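Local coordinates for protein PpBBE-like 1 D396N (Physcomitrella patens subsp. patens, PDB 6EO5) that acts as a cellobiose oxidase, a flavoenzyme of the berberine bridge enzyme-like family in the VAO group that carries bi-covalently bound FAD, at residues R198-T203 with A440-S445; I364-G369 with Q429-R434. All coordinates share one frame; numbering follows the deposited sequence.

Interaction 1: R198-T203 with A440-S445; sequences RGAGAT and AYYGSS. With FAD (flavin-adenine dinucleotide), chain C.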
ATOM      1  N   ARG A 198      12.375  -2.761   3.673  1.00 53.78           N
ATOM      2  CA  ARG A 198      11.287  -3.738   3.699  1.00 55.85           C
ATOM      3  C   ARG A 198      10.293  -3.398   4.816  1.00 59.91           C
ATOM      4  O   ARG A 198      10.158  -4.106   5.817  1.00 58.73           O
ATOM      5  CB  ARG A 198      11.850  -5.143   3.871  1.00 57.81           C
ATOM      6  CG  ARG A 198      12.441  -5.731   2.607  1.00 59.51           C
ATOM      7  CD  ARG A 198      13.832  -6.318   2.830  1.00 60.96           C
ATOM      8  NE  ARG A 198      13.840  -7.726   3.228  1.00 60.94           N
ATOM      9  CZ  ARG A 198      14.554  -8.213   4.241  1.00 59.80           C
ATOM     10  NH1 ARG A 198      15.328  -7.414   4.962  1.00 58.65           N
ATOM     11  NH2 ARG A 198      14.510  -9.507   4.523  1.00 60.73           N
ATOM     12  N   GLY A 199       9.572  -2.292   4.621  1.00 55.23           N
ATOM     13  CA  GLY A 199       8.611  -1.858   5.616  1.00 58.91           C
ATOM     14  C   GLY A 199       8.691  -0.392   6.020  1.00 63.83           C
ATOM     15  O   GLY A 199       7.681   0.203   6.416  1.00 56.23           O
ATOM     16  N   ALA A 200       9.884   0.212   5.935  1.00 59.97           N
ATOM     17  CA  ALA A 200      10.038   1.620   6.281  1.00 61.30           C
ATOM     18  C   ALA A 200      10.789   2.397   5.205  1.00 61.82           C
ATOM     19  O   ALA A 200      11.389   3.431   5.504  1.00 62.74           O
ATOM     20  CB  ALA A 200      10.741   1.776   7.634  1.00 54.51           C
ATOM     21  N   GLY A 201      10.752   1.940   3.954  1.00 59.41           N
ATOM     22  CA  GLY A 201      11.550   2.563   2.910  1.00 58.29           C
ATOM     23  C   GLY A 201      11.014   3.852   2.314  1.00 59.62           C
ATOM     24  O   GLY A 201      11.727   4.495   1.536  1.00 62.45           O
ATOM     25  N   ALA A 202       9.790   4.260   2.641  1.00 58.29           N
ATOM     26  CA  ALA A 202       9.250   5.468   2.027  1.00 62.52           C
ATOM     27  C   ALA A 202      10.079   6.706   2.386  1.00 66.38           C
ATOM     28  O   ALA A 202      10.121   7.116   3.553  1.00 62.80           O
ATOM     29  CB  ALA A 202       7.793   5.674   2.444  1.00 54.13           C
ATOM     30  N   THR A 203      10.761   7.284   1.386  1.00 65.79           N
ATOM     31  CA  THR A 203      11.517   8.533   1.498  1.00 57.70           C
ATOM     32  C   THR A 203      12.714   8.466   2.447  1.00 62.92           C
ATOM     33  O   THR A 203      13.814   8.891   2.084  1.00 66.65           O
ATOM     34  CB  THR A 203      10.587   9.677   1.928  1.00 60.68           C
ATOM     35  OG1 THR A 203       9.787  10.087   0.814  1.00 62.33           O
ATOM     36  CG2 THR A 203      11.391  10.882   2.452  1.00 63.77           C
ATOM     37  N   ALA A 440       3.424   2.756  16.677  1.00 51.42           N
ATOM     38  CA  ALA A 440       2.327   1.927  16.196  1.00 54.00           C
ATOM     39  C   ALA A 440       2.677   1.245  14.876  1.00 53.45           C
ATOM     40  O   ALA A 440       2.162   0.156  14.585  1.00 50.94           O
ATOM     41  CB  ALA A 440       1.064   2.763  16.047  1.00 44.99           C
ATOM     42  N   TYR A 441       3.546   1.861  14.073  1.00 52.11           N
ATOM     43  CA  TYR A 441       3.931   1.265  12.800  1.00 54.84           C
ATOM     44  C   TYR A 441       5.166   0.387  12.921  1.00 53.25           C
ATOM     45  O   TYR A 441       5.261  -0.641  12.249  1.00 56.04           O
ATOM     46  CB  TYR A 441       4.189   2.348  11.753  1.00 55.45           C
ATOM     47  CG  TYR A 441       2.961   3.119  11.329  1.00 56.25           C
ATOM     48  CD1 TYR A 441       1.865   2.469  10.769  1.00 53.02           C
ATOM     49  CD2 TYR A 441       2.900   4.500  11.479  1.00 50.62           C
ATOM     50  CE1 TYR A 441       0.744   3.180  10.373  1.00 51.66           C
ATOM     51  CE2 TYR A 441       1.788   5.213  11.085  1.00 51.46           C
ATOM     52  CZ  TYR A 441       0.713   4.551  10.528  1.00 52.37           C
ATOM     53  OH  TYR A 441      -0.397   5.266  10.131  1.00 54.14           O
ATOM     54  N   TYR A 442       6.106   0.752  13.785  1.00 53.48           N
ATOM     55  CA  TYR A 442       7.424   0.152  13.759  1.00 52.58           C
ATOM     56  C   TYR A 442       7.813  -0.571  15.045  1.00 56.52           C
ATOM     57  O   TYR A 442       8.696  -1.434  14.990  1.00 55.96           O
ATOM     58  CB  TYR A 442       8.463   1.232  13.405  1.00 52.53           C
ATOM     59  CG  TYR A 442       8.214   1.847  12.032  1.00 54.00           C
ATOM     60  CD1 TYR A 442       8.043   1.037  10.900  1.00 59.65           C
ATOM     61  CD2 TYR A 442       8.125   3.220  11.862  1.00 52.06           C
ATOM     62  CE1 TYR A 442       7.807   1.590   9.631  1.00 55.07           C
ATOM     63  CE2 TYR A 442       7.887   3.780  10.604  1.00 55.20           C
ATOM     64  CZ  TYR A 442       7.724   2.961   9.498  1.00 58.93           C
ATOM     65  OH  TYR A 442       7.486   3.516   8.260  1.00 65.12           O
ATOM     66  N   GLY A 443       7.186  -0.255  16.183  1.00 53.02           N
ATOM     67  CA  GLY A 443       7.342  -1.050  17.401  1.00 51.87           C
ATOM     68  C   GLY A 443       8.779  -1.415  17.764  1.00 59.60           C
ATOM     69  O   GLY A 443       9.654  -0.547  17.879  1.00 59.28           O
ATOM     70  N   SER A 444       9.029  -2.725  17.941  1.00 62.57           N
ATOM     71  CA  SER A 444      10.329  -3.219  18.418  1.00 64.68           C
ATOM     72  C   SER A 444      11.473  -2.939  17.456  1.00 64.95           C
ATOM     73  O   SER A 444      12.634  -3.072  17.852  1.00 65.88           O
ATOM     74  CB  SER A 444      10.320  -4.734  18.655  1.00 60.74           C
ATOM     75  OG  SER A 444       9.333  -5.148  19.584  1.00 72.55           O
ATOM     76  N   SER A 445      11.188  -2.607  16.202  1.00 61.08           N
ATOM     77  CA  SER A 445      12.228  -2.364  15.216  1.00 60.58           C
ATOM     78  C   SER A 445      12.564  -0.891  15.059  1.00 58.71           C
ATOM     79  O   SER A 445      13.453  -0.557  14.272  1.00 59.96           O
ATOM     80  CB  SER A 445      11.813  -2.948  13.852  1.00 59.72           C
ATOM     81  OG  SER A 445      11.839  -4.370  13.862  1.00 60.64           O
TER
HETATM   82  PA  FAD C 601       3.377   7.669  -3.289  1.00 59.67           P
HETATM   83  O1A FAD C 601       2.465   8.747  -2.725  1.00 53.70           O
HETATM   84  O2A FAD C 601       4.037   8.107  -4.572  1.00 58.80           O
HETATM   85  O5B FAD C 601       4.476   7.131  -2.237  1.00 57.32           O
HETATM   86  C5B FAD C 601       4.161   6.928  -0.876  1.00 58.34           C
HETATM   87  C4B FAD C 601       5.388   7.143   0.003  1.00 56.92           C
HETATM   88  O4B FAD C 601       6.483   6.398  -0.495  1.00 59.84           O
HETATM   89  C3B FAD C 601       5.828   8.597   0.024  1.00 58.39           C
HETATM   90  O3B FAD C 601       6.409   8.869   1.280  1.00 60.19           O
HETATM   91  C2B FAD C 601       6.903   8.634  -1.030  1.00 58.68           C
HETATM   92  O2B FAD C 601       7.807   9.690  -0.820  1.00 61.00           O
HETATM   93  C1B FAD C 601       7.543   7.260  -0.877  1.00 62.56           C
HETATM   94  N9A FAD C 601       8.178   6.869  -2.155  1.00 62.86           N
HETATM   95  C8A FAD C 601       7.584   6.839  -3.395  1.00 62.51           C
HETATM   96  N7A FAD C 601       8.499   6.450  -4.309  1.00 61.95           N
HETATM   97  C5A FAD C 601       9.672   6.236  -3.675  1.00 59.10           C
HETATM   98  C6A FAD C 601      10.915   5.844  -4.134  1.00 61.67           C
HETATM   99  N6A FAD C 601      11.094   5.602  -5.428  1.00 63.21           N
HETATM  100  N1A FAD C 601      11.957   5.700  -3.245  1.00 62.62           N
HETATM  101  C2A FAD C 601      11.757   5.965  -1.909  1.00 59.17           C
HETATM  102  N3A FAD C 601      10.518   6.363  -1.453  1.00 61.34           N
HETATM  103  C4A FAD C 601       9.490   6.499  -2.326  1.00 61.90           C
HETATM  104  N1  FAD C 601      -2.354  -0.795  -0.060  1.00 57.61           N
HETATM  105  C2  FAD C 601      -2.246  -2.190  -0.010  1.00 62.28           C
HETATM  106  O2  FAD C 601      -1.393  -2.774   0.691  1.00 55.17           O
HETATM  107  N3  FAD C 601      -3.108  -2.954  -0.778  1.00 63.86           N
HETATM  108  C4  FAD C 601      -4.062  -2.354  -1.572  1.00 61.41           C
HETATM  109  O4  FAD C 601      -4.804  -3.056  -2.253  1.00 65.96           O
HETATM  110  C4X FAD C 601      -4.172  -0.973  -1.619  1.00 62.15           C
HETATM  111  N5  FAD C 601      -5.097  -0.381  -2.452  1.00 61.75           N
HETATM  112  C5X FAD C 601      -4.997   0.966  -2.745  1.00 60.76           C
HETATM  113  C6  FAD C 601      -5.848   1.523  -3.694  1.00 59.00           C
HETATM  114  C7  FAD C 601      -5.717   2.852  -4.124  1.00 60.59           C
HETATM  115  C7M FAD C 601      -6.653   3.415  -5.171  1.00 55.46           C
HETATM  116  C8  FAD C 601      -4.760   3.667  -3.483  1.00 55.80           C
HETATM  117  C8M FAD C 601      -4.639   5.143  -3.809  1.00 54.87           C
HETATM  118  C9  FAD C 601      -3.970   3.109  -2.460  1.00 58.48           C
HETATM  119  C9A FAD C 601      -4.056   1.755  -2.088  1.00 60.98           C
HETATM  120  N10 FAD C 601      -3.311   1.185  -1.047  1.00 59.23           N
HETATM  121  C10 FAD C 601      -3.284  -0.187  -0.890  1.00 58.15           C
HETATM  122  C1' FAD C 601      -2.314   1.978  -0.271  1.00 56.75           C
HETATM  123  C2' FAD C 601      -0.970   1.927  -0.992  1.00 58.43           C
HETATM  124  O2' FAD C 601      -0.277   0.719  -0.775  1.00 56.72           O
HETATM  125  C3' FAD C 601      -0.118   3.075  -0.501  1.00 54.81           C
HETATM  126  O3' FAD C 601      -0.838   4.248  -0.793  1.00 55.42           O
HETATM  127  C4' FAD C 601       1.244   3.051  -1.190  1.00 56.12           C
HETATM  128  O4' FAD C 601       2.208   3.582  -0.303  1.00 52.97           O
HETATM  129  C5' FAD C 601       1.198   3.825  -2.507  1.00 53.17           C
HETATM  130  O5' FAD C 601       2.461   3.945  -3.129  1.00 53.90           O
HETATM  131  P   FAD C 601       2.640   5.053  -4.292  1.00 57.10           P
HETATM  132  O1P FAD C 601       4.010   4.911  -4.913  1.00 60.40           O
HETATM  133  O2P FAD C 601       1.539   5.035  -5.318  1.00 59.87           O
HETATM  134  O3P FAD C 601       2.377   6.428  -3.499  1.00 62.08           O
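Tyr442 brings the CE1, CZ and OH end of its ring up to Gly199 and Ala200 in the last, weakly bonded part of helix 191-200, just ahead of residues that touch the adenosine half of FAD in the VAO-type FAD-binding fold. The touching residues are all buried, and across the two segments they meet by packing.

The apolar part is small: the methyl of Ala200, directed at the other segment, lies 3.6 Å from Tyr442 CE1, oblique to the ring. It is also 3.7 Å from Tyr442 OH, so it sits by the hydroxyl end of the ring. Leu449 of helix 446-456 touches both side chains and closes the group. A weakly polar approach adds to this: Gly199 O meets the ring edge in its plane, 3.5 Å from Tyr442 CE1, bringing a carbonyl to an aromatic C-H. Gly199 suits its place because at its backbone angles (phi 131°) a CB would collide with the preceding carbonyl oxygen.

Tyr442 has CG anti to its own carbonyl carbon (chi1 -61°), which carries the ring out from the helix end to this site, with Tyr441 CB over one face. Gly443 then takes a positive phi as the helix stops, and Ser445 N bonds back to Tyr442 O. An alanine in place of Tyr442 would remove the ring and probably leave a gap beside the Ala200 methyl and Leu449.

The cofactor takes the far end of 198-203. Small Ala202 lets the ribose come close, its CB 3.3 Å from FAD O4B, and Thr203 OG1 lies 2.6 Å from FAD O2B. A backbone group also meets the adenine: Thr203 N donates a nearly straight hydrogen bond to FAD N3A, 3.0 Å long with an angle of 165° at the hydrogen.

Interaction 2: I364-G369 with Q429-R434; sequences IYNLYG and QNYIDR. With FAD (flavin-adenine dinucleotide), chain C.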
ATOM      1  N   ILE A 364     -12.700  -1.835   5.272  1.00 53.17           N
ATOM      2  CA  ILE A 364     -12.206  -3.012   4.561  1.00 49.31           C
ATOM      3  C   ILE A 364     -11.252  -3.769   5.480  1.00 54.07           C
ATOM      4  O   ILE A 364     -10.370  -3.163   6.096  1.00 53.00           O
ATOM      5  CB  ILE A 364     -11.500  -2.616   3.247  1.00 50.90           C
ATOM      6  CG1 ILE A 364     -12.447  -1.840   2.338  1.00 51.73           C
ATOM      7  CG2 ILE A 364     -10.900  -3.832   2.509  1.00 43.71           C
ATOM      8  CD1 ILE A 364     -11.785  -1.381   1.070  1.00 45.76           C
ATOM      9  N   TYR A 365     -11.403  -5.097   5.542  1.00 56.86           N
ATOM     10  CA  TYR A 365     -10.686  -5.944   6.498  1.00 50.76           C
ATOM     11  C   TYR A 365      -9.872  -6.969   5.720  1.00 53.30           C
ATOM     12  O   TYR A 365     -10.434  -7.943   5.210  1.00 58.16           O
ATOM     13  CB  TYR A 365     -11.662  -6.639   7.449  1.00 48.12           C
ATOM     14  CG  TYR A 365     -12.643  -5.713   8.150  1.00 53.81           C
ATOM     15  CD1 TYR A 365     -13.713  -5.146   7.465  1.00 54.32           C
ATOM     16  CD2 TYR A 365     -12.516  -5.426   9.506  1.00 54.26           C
ATOM     17  CE1 TYR A 365     -14.617  -4.305   8.110  1.00 53.04           C
ATOM     18  CE2 TYR A 365     -13.421  -4.590  10.158  1.00 53.01           C
ATOM     19  CZ  TYR A 365     -14.469  -4.032   9.452  1.00 53.23           C
ATOM     20  OH  TYR A 365     -15.379  -3.206  10.086  1.00 53.82           O
ATOM     21  N   ASN A 366      -8.558  -6.760   5.620  1.00 54.73           N
ATOM     22  CA  ASN A 366      -7.681  -7.690   4.908  1.00 52.15           C
ATOM     23  C   ASN A 366      -7.286  -8.831   5.830  1.00 54.68           C
ATOM     24  O   ASN A 366      -6.758  -8.591   6.918  1.00 54.97           O
ATOM     25  CB  ASN A 366      -6.426  -6.986   4.407  1.00 52.09           C
ATOM     26  CG  ASN A 366      -6.718  -5.983   3.336  1.00 51.96           C
ATOM     27  OD1 ASN A 366      -7.775  -6.020   2.715  1.00 53.23           O
ATOM     28  ND2 ASN A 366      -5.773  -5.074   3.103  1.00 53.03           N
ATOM     29  N   LEU A 367      -7.505 -10.067   5.393  1.00 53.64           N
ATOM     30  CA  LEU A 367      -7.242 -11.215   6.250  1.00 53.64           C
ATOM     31  C   LEU A 367      -5.755 -11.560   6.233  1.00 54.43           C
ATOM     32  O   LEU A 367      -5.150 -11.675   5.162  1.00 52.51           O
ATOM     33  CB  LEU A 367      -8.075 -12.409   5.794  1.00 54.19           C
ATOM     34  CG  LEU A 367      -7.857 -13.685   6.599  1.00 54.00           C
ATOM     35  CD1 LEU A 367      -8.534 -13.541   7.951  1.00 50.73           C
ATOM     36  CD2 LEU A 367      -8.367 -14.906   5.838  1.00 49.77           C
ATOM     37  N   TYR A 368      -5.163 -11.702   7.430  1.00 53.27           N
ATOM     38  CA  TYR A 368      -3.792 -12.170   7.576  1.00 51.22           C
ATOM     39  C   TYR A 368      -3.880 -13.619   8.086  1.00 55.65           C
ATOM     40  O   TYR A 368      -4.157 -14.535   7.301  1.00 59.95           O
ATOM     41  CB  TYR A 368      -2.968 -11.265   8.489  1.00 53.92           C
ATOM     42  CG  TYR A 368      -2.558  -9.923   7.900  1.00 54.83           C
ATOM     43  CD1 TYR A 368      -3.512  -9.006   7.455  1.00 51.92           C
ATOM     44  CD2 TYR A 368      -1.216  -9.566   7.811  1.00 52.95           C
ATOM     45  CE1 TYR A 368      -3.138  -7.779   6.921  1.00 50.12           C
ATOM     46  CE2 TYR A 368      -0.834  -8.343   7.279  1.00 49.96           C
ATOM     47  CZ  TYR A 368      -1.800  -7.455   6.840  1.00 51.15           C
ATOM     48  OH  TYR A 368      -1.427  -6.231   6.328  1.00 50.63           O
ATOM     49  N   GLY A 369      -3.625 -13.849   9.374  1.00 51.93           N
ATOM     50  CA  GLY A 369      -3.871 -15.150   9.966  1.00 52.06           C
ATOM     51  C   GLY A 369      -2.642 -16.041  10.016  1.00 54.18           C
ATOM     52  O   GLY A 369      -1.666 -15.865   9.286  1.00 53.09           O
ATOM     53  N   GLN A 429       1.247   0.873   7.779  1.00 53.92           N
ATOM     54  CA  GLN A 429       1.883   2.112   7.339  1.00 50.44           C
ATOM     55  C   GLN A 429       1.573   2.485   5.893  1.00 56.53           C
ATOM     56  O   GLN A 429       1.834   3.634   5.506  1.00 55.55           O
ATOM     57  CB  GLN A 429       3.394   2.018   7.543  1.00 54.25           C
ATOM     58  CG  GLN A 429       4.027   0.720   7.066  1.00 56.91           C
ATOM     59  CD  GLN A 429       4.196  -0.300   8.179  1.00 57.09           C
ATOM     60  OE1 GLN A 429       3.257  -0.579   8.945  1.00 53.52           O
ATOM     61  NE2 GLN A 429       5.399  -0.864   8.279  1.00 55.42           N
ATOM     62  N   ASN A 430       1.034   1.565   5.079  1.00 53.50           N
ATOM     63  CA  ASN A 430       0.558   1.996   3.770  1.00 50.00           C
ATOM     64  C   ASN A 430      -0.796   2.675   3.840  1.00 52.80           C
ATOM     65  O   ASN A 430      -1.206   3.291   2.853  1.00 53.00           O
ATOM     66  CB  ASN A 430       0.484   0.834   2.784  1.00 55.19           C
ATOM     67  CG  ASN A 430       1.771   0.637   2.022  1.00 53.77           C
ATOM     68  OD1 ASN A 430       2.187  -0.499   1.787  1.00 56.17           O
ATOM     69  ND2 ASN A 430       2.406   1.732   1.624  1.00 44.56           N
ATOM     70  N   TYR A 431      -1.497   2.573   4.965  1.00 52.36           N
ATOM     71  CA  TYR A 431      -2.654   3.433   5.231  1.00 54.98           C
ATOM     72  C   TYR A 431      -2.242   4.624   6.104  1.00 52.66           C
ATOM     73  O   TYR A 431      -2.868   4.945   7.111  1.00 53.50           O
ATOM     74  CB  TYR A 431      -3.778   2.620   5.869  1.00 51.18           C
ATOM     75  CG  TYR A 431      -4.222   1.440   5.031  1.00 53.02           C
ATOM     76  CD1 TYR A 431      -4.067   1.445   3.648  1.00 54.19           C
ATOM     77  CD2 TYR A 431      -4.798   0.319   5.620  1.00 53.70           C
ATOM     78  CE1 TYR A 431      -4.468   0.370   2.871  1.00 51.00           C
ATOM     79  CE2 TYR A 431      -5.206  -0.768   4.848  1.00 55.70           C
ATOM     80  CZ  TYR A 431      -5.032  -0.737   3.470  1.00 55.39           C
ATOM     81  OH  TYR A 431      -5.433  -1.812   2.691  1.00 59.71           O
ATOM     82  N   ILE A 432      -1.175   5.303   5.676  1.00 50.67           N
ATOM     83  CA  ILE A 432      -0.447   6.255   6.513  1.00 53.57           C
ATOM     84  C   ILE A 432      -1.372   7.303   7.152  1.00 53.61           C
ATOM     85  O   ILE A 432      -2.295   7.841   6.520  1.00 52.17           O
ATOM     86  CB  ILE A 432       0.673   6.892   5.665  1.00 51.22           C
ATOM     87  CG1 ILE A 432       1.735   7.526   6.556  1.00 52.94           C
ATOM     88  CG2 ILE A 432       0.120   7.877   4.645  1.00 51.65           C
ATOM     89  CD1 ILE A 432       2.347   6.539   7.522  1.00 56.12           C
ATOM     90  N   ASP A 433      -1.122   7.586   8.432  1.00 55.26           N
ATOM     91  CA  ASP A 433      -2.023   8.374   9.279  1.00 51.36           C
ATOM     92  C   ASP A 433      -1.171   9.271  10.165  1.00 54.91           C
ATOM     93  O   ASP A 433      -0.440   8.773  11.028  1.00 56.12           O
ATOM     94  CB  ASP A 433      -2.906   7.447  10.122  1.00 53.75           C
ATOM     95  CG  ASP A 433      -3.868   8.191  11.061  1.00 57.15           C
ATOM     96  OD1 ASP A 433      -3.855   9.453  11.162  1.00 56.57           O
ATOM     97  OD2 ASP A 433      -4.650   7.473  11.719  1.00 54.32           O
ATOM     98  N   ARG A 434      -1.273  10.588   9.962  1.00 53.92           N
ATOM     99  CA  ARG A 434      -0.395  11.526  10.657  1.00 57.00           C
ATOM    100  C   ARG A 434      -0.621  11.552  12.168  1.00 56.71           C
ATOM    101  O   ARG A 434       0.254  12.021  12.905  1.00 61.47           O
ATOM    102  CB  ARG A 434      -0.576  12.928  10.076  1.00 55.26           C
ATOM    103  CG  ARG A 434       0.482  13.917  10.496  1.00 58.00           C
ATOM    104  CD  ARG A 434       0.327  15.208   9.716  1.00 60.22           C
ATOM    105  NE  ARG A 434       1.324  16.216  10.064  1.00 59.36           N
ATOM    106  CZ  ARG A 434       1.646  17.220   9.260  1.00 61.76           C
ATOM    107  NH1 ARG A 434       1.054  17.325   8.081  1.00 61.33           N
ATOM    108  NH2 ARG A 434       2.554  18.117   9.626  1.00 62.57           N
TER
HETATM  109  PA  FAD C 601       3.377   7.669  -3.289  1.00 59.67           P
HETATM  110  O1A FAD C 601       2.465   8.747  -2.725  1.00 53.70           O
HETATM  111  O2A FAD C 601       4.037   8.107  -4.572  1.00 58.80           O
HETATM  112  O5B FAD C 601       4.476   7.131  -2.237  1.00 57.32           O
HETATM  113  C5B FAD C 601       4.161   6.928  -0.876  1.00 58.34           C
HETATM  114  C4B FAD C 601       5.388   7.143   0.003  1.00 56.92           C
HETATM  115  O4B FAD C 601       6.483   6.398  -0.495  1.00 59.84           O
HETATM  116  C3B FAD C 601       5.828   8.597   0.024  1.00 58.39           C
HETATM  117  O3B FAD C 601       6.409   8.869   1.280  1.00 60.19           O
HETATM  118  C2B FAD C 601       6.903   8.634  -1.030  1.00 58.68           C
HETATM  119  O2B FAD C 601       7.807   9.690  -0.820  1.00 61.00           O
HETATM  120  C1B FAD C 601       7.543   7.260  -0.877  1.00 62.56           C
HETATM  121  N9A FAD C 601       8.178   6.869  -2.155  1.00 62.86           N
HETATM  122  C8A FAD C 601       7.584   6.839  -3.395  1.00 62.51           C
HETATM  123  N7A FAD C 601       8.499   6.450  -4.309  1.00 61.95           N
HETATM  124  C5A FAD C 601       9.672   6.236  -3.675  1.00 59.10           C
HETATM  125  C6A FAD C 601      10.915   5.844  -4.134  1.00 61.67           C
HETATM  126  N6A FAD C 601      11.094   5.602  -5.428  1.00 63.21           N
HETATM  127  N1A FAD C 601      11.957   5.700  -3.245  1.00 62.62           N
HETATM  128  C2A FAD C 601      11.757   5.965  -1.909  1.00 59.17           C
HETATM  129  N3A FAD C 601      10.518   6.363  -1.453  1.00 61.34           N
HETATM  130  C4A FAD C 601       9.490   6.499  -2.326  1.00 61.90           C
HETATM  131  N1  FAD C 601      -2.354  -0.795  -0.060  1.00 57.61           N
HETATM  132  C2  FAD C 601      -2.246  -2.190  -0.010  1.00 62.28           C
HETATM  133  O2  FAD C 601      -1.393  -2.774   0.691  1.00 55.17           O
HETATM  134  N3  FAD C 601      -3.108  -2.954  -0.778  1.00 63.86           N
HETATM  135  C4  FAD C 601      -4.062  -2.354  -1.572  1.00 61.41           C
HETATM  136  O4  FAD C 601      -4.804  -3.056  -2.253  1.00 65.96           O
HETATM  137  C4X FAD C 601      -4.172  -0.973  -1.619  1.00 62.15           C
HETATM  138  N5  FAD C 601      -5.097  -0.381  -2.452  1.00 61.75           N
HETATM  139  C5X FAD C 601      -4.997   0.966  -2.745  1.00 60.76           C
HETATM  140  C6  FAD C 601      -5.848   1.523  -3.694  1.00 59.00           C
HETATM  141  C7  FAD C 601      -5.717   2.852  -4.124  1.00 60.59           C
HETATM  142  C7M FAD C 601      -6.653   3.415  -5.171  1.00 55.46           C
HETATM  143  C8  FAD C 601      -4.760   3.667  -3.483  1.00 55.80           C
HETATM  144  C8M FAD C 601      -4.639   5.143  -3.809  1.00 54.87           C
HETATM  145  C9  FAD C 601      -3.970   3.109  -2.460  1.00 58.48           C
HETATM  146  C9A FAD C 601      -4.056   1.755  -2.088  1.00 60.98           C
HETATM  147  N10 FAD C 601      -3.311   1.185  -1.047  1.00 59.23           N
HETATM  148  C10 FAD C 601      -3.284  -0.187  -0.890  1.00 58.15           C
HETATM  149  C1' FAD C 601      -2.314   1.978  -0.271  1.00 56.75           C
HETATM  150  C2' FAD C 601      -0.970   1.927  -0.992  1.00 58.43           C
HETATM  151  O2' FAD C 601      -0.277   0.719  -0.775  1.00 56.72           O
HETATM  152  C3' FAD C 601      -0.118   3.075  -0.501  1.00 54.81           C
HETATM  153  O3' FAD C 601      -0.838   4.248  -0.793  1.00 55.42           O
HETATM  154  C4' FAD C 601       1.244   3.051  -1.190  1.00 56.12           C
HETATM  155  O4' FAD C 601       2.208   3.582  -0.303  1.00 52.97           O
HETATM  156  C5' FAD C 601       1.198   3.825  -2.507  1.00 53.17           C
HETATM  157  O5' FAD C 601       2.461   3.945  -3.129  1.00 53.90           O
HETATM  158  P   FAD C 601       2.640   5.053  -4.292  1.00 57.10           P
HETATM  159  O1P FAD C 601       4.010   4.911  -4.913  1.00 60.40           O
HETATM  160  O2P FAD C 601       1.539   5.035  -5.318  1.00 59.87           O
HETATM  161  O3P FAD C 601       2.377   6.428  -3.499  1.00 62.08           O
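At the hydroxyl end of the Tyr431 ring, near the ring plane, stands the amide nitrogen of Asn366, while the pyrimidine part of the flavin comes up obliquely to the same ring. Asn366 O lies in plane at the edge of the Tyr368 ring. The Asn366 amide and Tyr431 ring planes are 56° apart, so they meet without stacking. Asn366 ND2 gives Tyr431 OH a weak hydrogen bond, 3.3 Å long and bent to 125° at the hydrogen. With chi1 at -57°, CG of Tyr431 lies anti to its carbonyl carbon, and the ring extends toward Asn366. On the way CE1 passes 3.8 Å from FAD N1. Tyrosine is long enough to span from loop to strand, and its hydroxyl can take a weak bond from the amide; asparagine, short on its strand, turns an N-H to that hydroxyl.

The preceding residue attends to the ribityl chain: Asn430 ND2 lies 2.7 Å from FAD O4', and its CB is 3.6 Å from FAD O2'.

Further along the loop, Asp433 forms salt bridges with Lys332 and Lys334, so charge ties it to strand 331-338, outermost in the antiparallel sheet within this chain. Asn366 belongs to strand 361-367, inside that sheet between strands 253-259 and 391-398, whereas Tyr431 comes from the loop linking helix 405-420 to helix 438-442 and touches Gln394 of strand 391-398.

The two contacts, with centres 13 Å apart, serve different parts of one FAD: interaction 1 reaches the adenine and its ribose, interaction 2 the flavin and ribityl chain. Along the chain, interaction 2 is nested within the loop that interaction 1 closes. Gln429 joins them directly, its NE2 making a probable hydrogen bond of 3.1 Å to Gly199 O and packing 3.7 Å from Tyr442 CE1, while its OE1 is bonded to His386. Tyr441 adds a second junction, with its CE1 3.4 Å from Gln429 CA. The loop 429-434 thus reaches strand 361-367 through Tyr431, and helices 438-442 and 191-200 through Gln429, alongside the FAD.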